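Local coordinates for protein probable acetyltransferase (PDB 2GE3) that probably transfers the acetyl group of acetyl coenzyme A to an acceptor substrate, as a member of the GNAT acetyltransferase family, at residues R30-L35 / V152-H157; A148-A151 / H157-D160. All coordinates share one frame; numbering follows the deposited sequence.

Contact 1 of 2, residues R30-L35 / V152-H157. With ACO (acetyl coenzyme *a), chain E.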
loop_
_atom_site.group_PDB
_atom_site.type_symbol
_atom_site.label_atom_id
_atom_site.label_comp_id
_atom_site.label_asym_id
_atom_site.label_seq_id
_atom_site.Cartn_x
_atom_site.Cartn_y
_atom_site.Cartn_z
ATOM N N ARG A 30 3.226 -17.044 -12.004
ATOM C CA ARG A 30 2.317 -18.174 -12.422
ATOM C C ARG A 30 2.422 -19.439 -11.574
ATOM O O ARG A 30 1.621 -20.357 -11.681
ATOM C CB ARG A 30 2.442 -18.472 -13.929
ATOM C CG ARG A 30 1.809 -17.358 -14.810
ATOM C CD ARG A 30 1.808 -17.688 -16.330
ATOM N NE ARG A 30 2.830 -18.662 -16.650
ATOM C CZ ARG A 30 2.780 -19.567 -17.639
ATOM N NH1 ARG A 30 1.709 -19.690 -18.423
ATOM N NH2 ARG A 30 3.814 -20.392 -17.811
ATOM N N GLU A 31 3.407 -19.464 -10.703
ATOM C CA GLU A 31 3.548 -20.492 -9.706
ATOM C C GLU A 31 2.494 -20.314 -8.674
ATOM O O GLU A 31 2.200 -21.266 -7.966
ATOM C CB GLU A 31 4.913 -20.391 -9.034
ATOM C CG GLU A 31 6.040 -20.871 -9.955
ATOM C CD GLU A 31 7.477 -20.738 -9.317
ATOM O OE1 GLU A 31 7.767 -21.367 -8.274
ATOM O OE2 GLU A 31 8.325 -20.025 -9.894
ATOM N N ARG A 32 1.974 -19.082 -8.554
ATOM C CA ARG A 32 0.897 -18.741 -7.635
ATOM C C ARG A 32 1.191 -19.062 -6.168
ATOM O O ARG A 32 0.278 -19.375 -5.424
ATOM C CB ARG A 32 -0.451 -19.368 -8.055
ATOM C CG ARG A 32 -0.900 -19.098 -9.481
ATOM C CD ARG A 32 -2.196 -19.929 -9.789
ATOM N NE ARG A 32 -3.404 -19.102 -9.994
ATOM C CZ ARG A 32 -4.498 -19.180 -9.275
ATOM N NH1 ARG A 32 -4.598 -20.037 -8.249
ATOM N NH2 ARG A 32 -5.535 -18.418 -9.590
ATOM N N LYS A 33 2.438 -18.988 -5.724
ATOM C CA LYS A 33 2.713 -19.217 -4.276
ATOM C C LYS A 33 3.384 -18.084 -3.547
ATOM O O LYS A 33 3.243 -17.951 -2.367
ATOM C CB LYS A 33 3.450 -20.559 -3.988
ATOM C CG LYS A 33 3.779 -21.388 -5.167
ATOM C CD LYS A 33 3.924 -22.865 -4.779
ATOM C CE LYS A 33 4.981 -23.089 -3.675
ATOM N NZ LYS A 33 5.742 -24.332 -4.078
ATOM N N TYR A 34 4.091 -17.249 -4.259
ATOM C CA TYR A 34 4.927 -16.269 -3.615
ATOM C C TYR A 34 4.521 -14.826 -3.865
ATOM O O TYR A 34 4.514 -14.033 -2.960
ATOM C CB TYR A 34 6.364 -16.485 -4.058
ATOM C CG TYR A 34 6.800 -17.932 -4.094
ATOM C CD1 TYR A 34 7.004 -18.578 -5.321
ATOM C CD2 TYR A 34 7.024 -18.662 -2.907
ATOM C CE1 TYR A 34 7.476 -19.916 -5.389
ATOM C CE2 TYR A 34 7.451 -19.993 -2.949
ATOM C CZ TYR A 34 7.683 -20.598 -4.200
ATOM O OH TYR A 34 8.105 -21.900 -4.293
ATOM N N LEU A 35 4.200 -14.466 -5.094
ATOM C CA LEU A 35 3.962 -13.057 -5.445
ATOM C C LEU A 35 2.521 -12.642 -5.236
ATOM O O LEU A 35 1.631 -13.487 -5.237
ATOM C CB LEU A 35 4.368 -12.857 -6.953
ATOM C CG LEU A 35 5.838 -13.079 -7.300
ATOM C CD1 LEU A 35 6.184 -12.775 -8.768
ATOM C CD2 LEU A 35 6.739 -12.331 -6.342
ATOM N N VAL A 152 -4.256 -12.083 2.335
ATOM C CA VAL A 152 -3.947 -12.658 0.991
ATOM C C VAL A 152 -4.976 -13.771 0.791
ATOM O O VAL A 152 -5.324 -14.481 1.722
ATOM C CB VAL A 152 -2.441 -13.154 0.898
ATOM C CG1 VAL A 152 -2.139 -13.963 -0.406
ATOM C CG2 VAL A 152 -1.476 -12.006 0.918
ATOM N N SER A 153 -5.543 -13.885 -0.382
ATOM C CA SER A 153 -6.434 -15.037 -0.661
ATOM C C SER A 153 -5.937 -15.544 -2.009
ATOM O O SER A 153 -5.711 -14.729 -2.919
ATOM C CB SER A 153 -7.872 -14.555 -0.797
ATOM O OG SER A 153 -8.774 -15.596 -1.027
ATOM N N ILE A 154 -5.641 -16.818 -2.147
ATOM C CA ILE A 154 -5.103 -17.226 -3.440
ATOM C C ILE A 154 -6.031 -18.099 -4.339
ATOM O O ILE A 154 -6.108 -17.925 -5.587
ATOM C CB ILE A 154 -3.662 -17.749 -3.376
ATOM C CG1 ILE A 154 -2.728 -16.572 -3.220
ATOM C CG2 ILE A 154 -3.313 -18.485 -4.702
ATOM C CD1 ILE A 154 -1.240 -16.920 -2.928
ATOM N N ASP A 155 -6.716 -19.055 -3.756
ATOM C CA ASP A 155 -7.810 -19.642 -4.461
ATOM C C ASP A 155 -8.705 -20.229 -3.387
ATOM O O ASP A 155 -8.662 -21.412 -3.067
ATOM C CB ASP A 155 -7.354 -20.624 -5.567
ATOM C CG ASP A 155 -6.376 -21.670 -5.082
ATOM O OD1 ASP A 155 -5.303 -21.852 -5.756
ATOM O OD2 ASP A 155 -6.731 -22.304 -4.052
ATOM N N GLY A 156 -9.438 -19.312 -2.765
ATOM C CA GLY A 156 -10.393 -19.605 -1.712
ATOM C C GLY A 156 -9.708 -19.916 -0.416
ATOM O O GLY A 156 -10.390 -20.274 0.549
ATOM N N HIS A 157 -8.374 -19.790 -0.380
ATOM C CA HIS A 157 -7.638 -19.923 0.892
ATOM C C HIS A 157 -7.027 -18.576 1.380
ATOM O O HIS A 157 -6.372 -17.922 0.614
ATOM C CB HIS A 157 -6.559 -21.005 0.805
ATOM C CG HIS A 157 -7.098 -22.368 0.515
ATOM N ND1 HIS A 157 -8.260 -22.848 1.095
ATOM C CD2 HIS A 157 -6.646 -23.356 -0.303
ATOM C CE1 HIS A 157 -8.503 -24.072 0.652
ATOM N NE2 HIS A 157 -7.534 -24.404 -0.194
HETATM N N1A ACO E . 13.099 -22.290 5.485
HETATM C C2A ACO E . 13.930 -21.543 6.212
HETATM N N3A ACO E . 15.026 -20.994 5.659
HETATM C C4A ACO E . 15.332 -21.214 4.356
HETATM C C5A ACO E . 14.470 -21.990 3.514
HETATM C C6A ACO E . 13.289 -22.556 4.157
HETATM N N6A ACO E . 12.436 -23.296 3.335
HETATM N N7A ACO E . 15.055 -22.090 2.253
HETATM C C8A ACO E . 16.181 -21.374 2.254
HETATM N N9A ACO E . 16.351 -20.891 3.514
HETATM C C1B ACO E . 17.440 -20.033 3.903
HETATM C C2B ACO E . 18.808 -20.383 3.342
HETATM O O2B ACO E . 19.426 -21.236 4.331
HETATM C C3B ACO E . 19.347 -18.946 3.283
HETATM O O3B ACO E . 19.607 -18.501 4.623
HETATM P P3B ACO E . 21.016 -18.673 5.448
HETATM O O7A ACO E . 21.319 -20.131 5.775
HETATM O O8A ACO E . 20.562 -17.908 6.693
HETATM O O9A ACO E . 22.070 -18.224 4.490
HETATM C C4B ACO E . 18.176 -18.064 2.846
HETATM O O4B ACO E . 17.035 -18.747 3.350
HETATM C C5B ACO E . 18.057 -17.994 1.298
HETATM O O5B ACO E . 19.064 -17.115 0.819
HETATM P P1A ACO E . 19.412 -16.897 -0.672
HETATM O O1A ACO E . 20.123 -15.597 -0.655
HETATM O O2A ACO E . 20.030 -18.245 -0.974
HETATM O O3A ACO E . 17.923 -16.743 -1.298
HETATM P P2A ACO E . 17.412 -16.905 -2.768
HETATM O O4A ACO E . 18.412 -16.781 -3.874
HETATM O O5A ACO E . 16.617 -18.182 -2.718
HETATM O O6A ACO E . 16.405 -15.608 -2.881
HETATM C CBP ACO E . 13.969 -15.424 -2.767
HETATM C CCP ACO E . 15.283 -15.536 -1.975
HETATM C CDP ACO E . 12.803 -15.528 -1.728
HETATM C CEP ACO E . 13.897 -14.114 -3.551
HETATM C CAP ACO E . 13.833 -16.522 -3.898
HETATM O OAP ACO E . 13.916 -17.759 -3.234
HETATM C C9P ACO E . 12.589 -16.570 -4.740
HETATM O O9P ACO E . 12.535 -15.924 -5.786
HETATM N N8P ACO E . 11.558 -17.342 -4.342
HETATM C C7P ACO E . 10.295 -17.290 -5.116
HETATM C C6P ACO E . 9.675 -15.912 -5.202
HETATM C C5P ACO E . 9.566 -15.099 -3.935
HETATM O O5P ACO E . 9.311 -15.596 -2.842
HETATM N N4P ACO E . 9.700 -13.774 -4.083
HETATM C C3P ACO E . 9.945 -12.920 -2.938
HETATM C C2P ACO E . 8.711 -12.887 -2.070
HETATM S S1P ACO E . 7.401 -12.030 -2.910
HETATM C C ACO E . 7.079 -11.603 -1.327
HETATM O O ACO E . 7.990 -11.632 -0.545
HETATM C CH3 ACO E . 5.677 -11.116 -1.056
#
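R32 and D155 meet through a single guanidinium nitrogen, with the two flat groups almost coplanar, their planes 7° apart. R32 NH1 lies 3.2 Å from D155 OD1, which arrives at the edge of the guanidinium near its plane. The pair is a salt bridge on an exposed surface. R32 is the first residue to leave helical geometry after the helix, with a positive phi of 57°, and its side chain bends at chi3 before reaching D155. The same nitrogen passes I154 O at 3.7 Å, obliquely to the guanidinium plane. Next to the ion pair, I154 places CG2 anti to its backbone N, and from there CG2 rests 3.8 Å from R32 O; CD1 approaches that carbonyl oxygen as well. Two residues further along, Y34 and then L35 meet acetyl coenzyme A. C7P sits over one face of the Y34 ring, nearer its edge than its middle, 3.5 Å from Y34 CD1; K33 CB lies against the middle of the other face. L35 CD2 lies 3.5 Å from the thioester sulfur S1P, consistent with a wall of the pantetheine channel. E31 forms a salt bridge with R98. The loop between helices 18-29 and 43-55 contains 30-35 and reaches the turn that follows strand 143-153, where I154 also touches H127 of strand 121-127 and T82 of the second subunit.

Contact 2 of 2, residues A148-A151 / H157-D160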
loop_
_atom_site.group_PDB
_atom_site.type_symbol
_atom_site.label_atom_id
_atom_site.label_comp_id
_atom_site.label_asym_id
_atom_site.label_seq_id
_atom_site.Cartn_x
_atom_site.Cartn_y
_atom_site.Cartn_z
ATOM N N ALA A 148 -0.367 -9.286 9.148
ATOM C CA ALA A 148 -1.701 -8.973 8.661
ATOM C C ALA A 148 -2.562 -10.247 8.511
ATOM O O ALA A 148 -2.280 -11.000 7.665
ATOM C CB ALA A 148 -1.554 -8.202 7.312
ATOM N N ARG A 149 -3.642 -10.437 9.290
ATOM C CA ARG A 149 -4.372 -11.698 9.291
ATOM C C ARG A 149 -5.281 -11.806 8.071
ATOM O O ARG A 149 -6.050 -10.907 7.830
ATOM C CB ARG A 149 -5.266 -11.867 10.559
ATOM C CG ARG A 149 -4.566 -11.416 11.871
ATOM C CD ARG A 149 -3.565 -12.500 12.465
ATOM N NE ARG A 149 -3.995 -13.917 12.317
ATOM C CZ ARG A 149 -4.882 -14.585 13.093
ATOM N NH1 ARG A 149 -5.485 -14.042 14.159
ATOM N NH2 ARG A 149 -5.148 -15.860 12.823
ATOM N N ASP A 150 -5.249 -12.947 7.389
ATOM C CA ASP A 150 -6.098 -13.121 6.203
ATOM C C ASP A 150 -5.918 -12.013 5.125
ATOM O O ASP A 150 -6.852 -11.637 4.491
ATOM C CB ASP A 150 -7.588 -13.172 6.573
ATOM C CG ASP A 150 -7.972 -14.391 7.424
ATOM O OD1 ASP A 150 -7.062 -15.277 7.606
ATOM O OD2 ASP A 150 -9.206 -14.437 7.895
ATOM N N ALA A 151 -4.742 -11.506 4.939
ATOM C CA ALA A 151 -4.553 -10.345 4.054
ATOM C C ALA A 151 -4.460 -10.783 2.576
ATOM O O ALA A 151 -4.646 -9.965 1.703
ATOM C CB ALA A 151 -3.332 -9.529 4.449
ATOM N N HIS A 157 -8.374 -19.790 -0.380
ATOM C CA HIS A 157 -7.638 -19.923 0.892
ATOM C C HIS A 157 -7.027 -18.576 1.380
ATOM O O HIS A 157 -6.372 -17.922 0.614
ATOM C CB HIS A 157 -6.559 -21.005 0.805
ATOM C CG HIS A 157 -7.098 -22.368 0.515
ATOM N ND1 HIS A 157 -8.260 -22.848 1.095
ATOM C CD2 HIS A 157 -6.646 -23.356 -0.303
ATOM C CE1 HIS A 157 -8.503 -24.072 0.652
ATOM N NE2 HIS A 157 -7.534 -24.404 -0.194
ATOM N N TYR A 158 -7.288 -18.209 2.635
ATOM C CA TYR A 158 -6.653 -17.047 3.302
ATOM C C TYR A 158 -5.262 -17.318 3.843
ATOM O O TYR A 158 -5.065 -18.270 4.585
ATOM C CB TYR A 158 -7.514 -16.531 4.468
ATOM C CG TYR A 158 -8.851 -15.988 4.040
ATOM C CD1 TYR A 158 -10.025 -16.482 4.584
ATOM C CD2 TYR A 158 -8.947 -14.999 3.052
ATOM C CE1 TYR A 158 -11.271 -16.030 4.135
ATOM C CE2 TYR A 158 -10.206 -14.504 2.637
ATOM C CZ TYR A 158 -11.342 -15.018 3.165
ATOM O OH TYR A 158 -12.574 -14.560 2.701
ATOM N N ILE A 159 -4.339 -16.416 3.524
ATOM C CA ILE A 159 -2.928 -16.407 3.980
ATOM C C ILE A 159 -2.673 -15.107 4.775
ATOM O O ILE A 159 -3.072 -14.017 4.371
ATOM C CB ILE A 159 -1.892 -16.424 2.745
ATOM C CG1 ILE A 159 -2.308 -17.391 1.640
ATOM C CG2 ILE A 159 -0.475 -16.762 3.151
ATOM C CD1 ILE A 159 -2.671 -18.694 2.154
ATOM N N ASP A 160 -2.002 -15.238 5.903
ATOM C CA ASP A 160 -1.401 -14.088 6.563
ATOM C C ASP A 160 -0.228 -13.505 5.805
ATOM O O ASP A 160 0.536 -14.172 5.077
ATOM C CB ASP A 160 -0.959 -14.512 7.963
ATOM C CG ASP A 160 -2.164 -14.856 8.874
ATOM O OD1 ASP A 160 -3.298 -14.940 8.387
ATOM O OD2 ASP A 160 -1.987 -15.047 10.082
#
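D150 N donates to D160 OD1 over 3.0 Å, and the N-H...O angle of 172° makes this a nearly straight bond. It ties a type II beta turn, A148 to A151, to the neighbouring strand of the C-terminal beta hairpin, 143-153 with 158-167, in the GNAT fold. The N-H belongs to the central peptide of the turn, and D150, in the third position, has the positive phi expected there. D160 OD1 is approached from above its carboxylate plane, 44° out of it. The other oxygen of D160 holds R149: NE donates to OD2 over 3.2 Å at 157°, as part of a salt bridge. OD2 lies near the guanidinium plane and is met on its syn side, though tilted from the carboxylate plane. R149 reaches it because its chain folds at chi2 and chi3, which brings the R149 and D160 side chains to run abreast in one direction. D160 thus clamps two successive residues of the turn with one carboxylate. The side chain of D150 crosses that of Y158 at a slant, with D150 OD1 3.4 Å from Y158 CB and D150 CG 3.8 Å from Y158 CG. Its OD2 is hydrogen-bonded to H120 of the second subunit, whose ring also stacks on Y158, so the turn and the tyrosine form part of the dimer interface. The backbone of D150 adds a hydrogen bond from its O to H85 of that subunit. The D150 and D160 carboxylates come close, OD1 to OD1 3.9 Å, a like-charge proximity that R149 probably eases. On the strand backbone, D160 CA makes a CA-H...O contact with A148 O at 3.4 Å.

In the fold
Contacts 1 and 2 have centres about 11 Å apart and share H157, which ends one segment and begins another. Their direct joint is in the hairpin ladder: V152 O lies 2.8 Å from I159 N, a probable hydrogen bond, and S153 CB packs 4.0 Å from Y158 CD2. Contact 1 adjoins acetyl coenzyme A through Y34 and L35, whereas contact 2 stands further back, with the I159 side chain about 9 Å from the ligand. Both touch the second subunit, and the turn after strand 143-153, an outermost strand of its own chain's sheet, meets the loop 30-35 that holds the two cofactor-lining residues.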